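Local structure of putative aldo/keto reductase (Salmonella enterica subsp. enterica serovar Typhimurium, 4R9O) at residues P15-F20 / Q259-I264. The protein probably works as an NADP-dependent oxidoreductase of the aldo/keto reductase family, built on a TIM barrel. Sequence-based numbering, arbitrary orientation.
Sequences PEFSRF and QPLPII
Here the TIM barrel of the aldo/keto reductase closes on itself: strand 16-23, near the start of the chain, lies beside the last strand of the barrel, 261-264, and the two run parallel in the sheet. The touching parts diverge by 51°, and R19 and F20 sit opposite L261 and P262. No conventional hydrogen bond joins the two segments; the backbone bond of P262 goes one step further along, to V21.

What the backbones do share is a pair of CA-H...O contacts. R19 O lies 3.2 Å from L261 CA, with 125° at the hydrogen, and the same oxygen meets P262 CD at 3.3 Å, where a proline has no N-H to offer. In the reverse sense, F20 CA approaches P262 O at 3.6 Å.

Apolar packing gathers at two places. On the side facing helices 245-254 and 269-276, F20 lays its ring obliquely across P262, with CE1 3.7 Å from P262 CG and P262 CD over one face, offset toward the rim. From I264, CD1 comes in obliquely to F20 CD1 at 3.8 Å, while L276 and L254 of those helices pack against F20. P262 lies beside C214 and I264 near S266, so the strand leads towards residues that probably bind NADP(+). Further back, where strand 16-23 pairs with strand 7-9, L261 CD2 sits at the edge of the F17 ring, near its plane, and touches F17 CB.

The R19 guanidinium reaches out to a salt bridge with E279, whereas S18 OG, which also takes the N-H of T50, donates to F20 O at 2.6 Å, in the carbonyl plane with a C=O...OG angle of 157°.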
loop_
_atom_site.group_PDB
_atom_site.type_symbol
_atom_site.label_atom_id
_atom_site.label_comp_id
_atom_site.label_asym_id
_atom_site.label_seq_id
_atom_site.Cartn_x
_atom_site.Cartn_y
_atom_site.Cartn_z
ATOM N N PRO C 15 -8.211 -32.405 -21.256
ATOM C CA PRO C 15 -8.278 -33.767 -20.734
ATOM C C PRO C 15 -9.369 -33.914 -19.678
ATOM O O PRO C 15 -9.916 -32.926 -19.179
ATOM C CB PRO C 15 -6.895 -33.970 -20.116
ATOM C CG PRO C 15 -6.509 -32.595 -19.666
ATOM C CD PRO C 15 -7.053 -31.664 -20.723
ATOM N N GLU C 16 -9.663 -35.157 -19.337
ATOM C CA GLU C 16 -10.582 -35.457 -18.259
ATOM C C GLU C 16 -9.777 -35.807 -17.014
ATOM O O GLU C 16 -8.994 -36.765 -17.020
ATOM C CB GLU C 16 -11.508 -36.600 -18.662
ATOM C CG GLU C 16 -12.585 -36.936 -17.657
ATOM C CD GLU C 16 -13.528 -38.007 -18.175
ATOM O OE1 GLU C 16 -13.364 -39.188 -17.792
ATOM O OE2 GLU C 16 -14.429 -37.666 -18.975
ATOM N N PHE C 17 -9.957 -35.012 -15.961
ATOM C CA PHE C 17 -9.259 -35.220 -14.693
ATOM C C PHE C 17 -10.207 -35.666 -13.587
ATOM O O PHE C 17 -11.430 -35.591 -13.723
ATOM C CB PHE C 17 -8.545 -33.939 -14.242
ATOM C CG PHE C 17 -7.275 -33.639 -14.993
ATOM C CD1 PHE C 17 -6.756 -34.539 -15.909
ATOM C CD2 PHE C 17 -6.593 -32.448 -14.771
ATOM C CE1 PHE C 17 -5.590 -34.260 -16.600
ATOM C CE2 PHE C 17 -5.415 -32.163 -15.459
ATOM C CZ PHE C 17 -4.915 -33.072 -16.370
ATOM N N SER C 18 -9.647 -36.139 -12.483
ATOM C CA SER C 18 -10.462 -36.304 -11.287
ATOM C C SER C 18 -10.590 -34.916 -10.643
ATOM O O SER C 18 -9.661 -34.122 -10.701
ATOM C CB SER C 18 -9.852 -37.340 -10.333
ATOM O OG SER C 18 -8.544 -36.973 -9.934
ATOM N N ARG C 19 -11.748 -34.625 -10.062
ATOM C CA ARG C 19 -12.032 -33.323 -9.461
ATOM C C ARG C 19 -11.058 -32.966 -8.338
ATOM O O ARG C 19 -10.756 -31.793 -8.103
ATOM C CB ARG C 19 -13.468 -33.306 -8.933
ATOM C CG ARG C 19 -13.977 -31.948 -8.540
ATOM C CD ARG C 19 -15.397 -32.062 -8.039
ATOM N NE ARG C 19 -15.980 -30.749 -7.830
ATOM C CZ ARG C 19 -17.198 -30.547 -7.352
ATOM N NH1 ARG C 19 -17.959 -31.587 -7.031
ATOM N NH2 ARG C 19 -17.646 -29.305 -7.192
ATOM N N PHE C 20 -10.584 -33.984 -7.628
ATOM C CA PHE C 20 -9.525 -33.794 -6.645
ATOM C C PHE C 20 -8.208 -34.342 -7.200
ATOM O O PHE C 20 -8.180 -35.383 -7.846
ATOM C CB PHE C 20 -9.877 -34.470 -5.317
ATOM C CG PHE C 20 -10.816 -33.671 -4.456
ATOM C CD1 PHE C 20 -10.325 -32.803 -3.495
ATOM C CD2 PHE C 20 -12.188 -33.799 -4.594
ATOM C CE1 PHE C 20 -11.187 -32.060 -2.695
ATOM C CE2 PHE C 20 -13.058 -33.071 -3.791
ATOM C CZ PHE C 20 -12.554 -32.200 -2.839
ATOM N N GLN C 259 -15.047 -23.303 -10.524
ATOM C CA GLN C 259 -15.069 -24.763 -10.322
ATOM C C GLN C 259 -13.668 -25.381 -10.234
ATOM O O GLN C 259 -13.312 -26.233 -11.035
ATOM C CB GLN C 259 -15.871 -25.434 -11.442
ATOM C CG GLN C 259 -17.267 -24.837 -11.623
ATOM C CD GLN C 259 -18.085 -25.559 -12.683
ATOM O OE1 GLN C 259 -18.508 -26.697 -12.484
ATOM N NE2 GLN C 259 -18.308 -24.899 -13.817
ATOM N N PRO C 260 -12.880 -24.961 -9.232
ATOM C CA PRO C 260 -11.496 -25.425 -9.066
ATOM C C PRO C 260 -11.382 -26.921 -8.753
ATOM O O PRO C 260 -12.317 -27.521 -8.207
ATOM C CB PRO C 260 -10.986 -24.600 -7.871
ATOM C CG PRO C 260 -11.977 -23.479 -7.704
ATOM C CD PRO C 260 -13.277 -24.056 -8.142
ATOM N N LEU C 261 -10.234 -27.491 -9.112
ATOM C CA LEU C 261 -9.827 -28.843 -8.741
ATOM C C LEU C 261 -8.794 -28.737 -7.622
ATOM O O LEU C 261 -7.643 -28.356 -7.875
ATOM C CB LEU C 261 -9.224 -29.591 -9.937
ATOM C CG LEU C 261 -10.115 -29.975 -11.128
ATOM C CD1 LEU C 261 -10.626 -28.764 -11.916
ATOM C CD2 LEU C 261 -9.357 -30.917 -12.038
ATOM N N PRO C 262 -9.198 -29.056 -6.381
ATOM C CA PRO C 262 -8.273 -28.940 -5.241
ATOM C C PRO C 262 -7.148 -29.967 -5.284
ATOM O O PRO C 262 -7.397 -31.150 -5.528
ATOM C CB PRO C 262 -9.176 -29.173 -4.021
ATOM C CG PRO C 262 -10.582 -28.901 -4.516
ATOM C CD PRO C 262 -10.576 -29.360 -5.952
ATOM N N ILE C 263 -5.918 -29.507 -5.056
ATOM C CA ILE C 263 -4.765 -30.397 -4.944
ATOM C C ILE C 263 -4.552 -30.765 -3.492
ATOM O O ILE C 263 -4.367 -29.885 -2.648
ATOM C CB ILE C 263 -3.474 -29.751 -5.488
ATOM C CG1 ILE C 263 -3.658 -29.348 -6.955
ATOM C CG2 ILE C 263 -2.274 -30.688 -5.290
ATOM C CD1 ILE C 263 -2.569 -28.414 -7.474
ATOM N N ILE C 264 -4.609 -32.061 -3.204
ATOM C CA ILE C 264 -4.383 -32.577 -1.865
ATOM C C ILE C 264 -2.910 -32.942 -1.749
ATOM O O ILE C 264 -2.358 -33.561 -2.658
ATOM C CB ILE C 264 -5.243 -33.827 -1.574
ATOM C CG1 ILE C 264 -6.668 -33.650 -2.101
ATOM C CG2 ILE C 264 -5.223 -34.175 -0.085
ATOM C CD1 ILE C 264 -7.447 -34.955 -2.134
#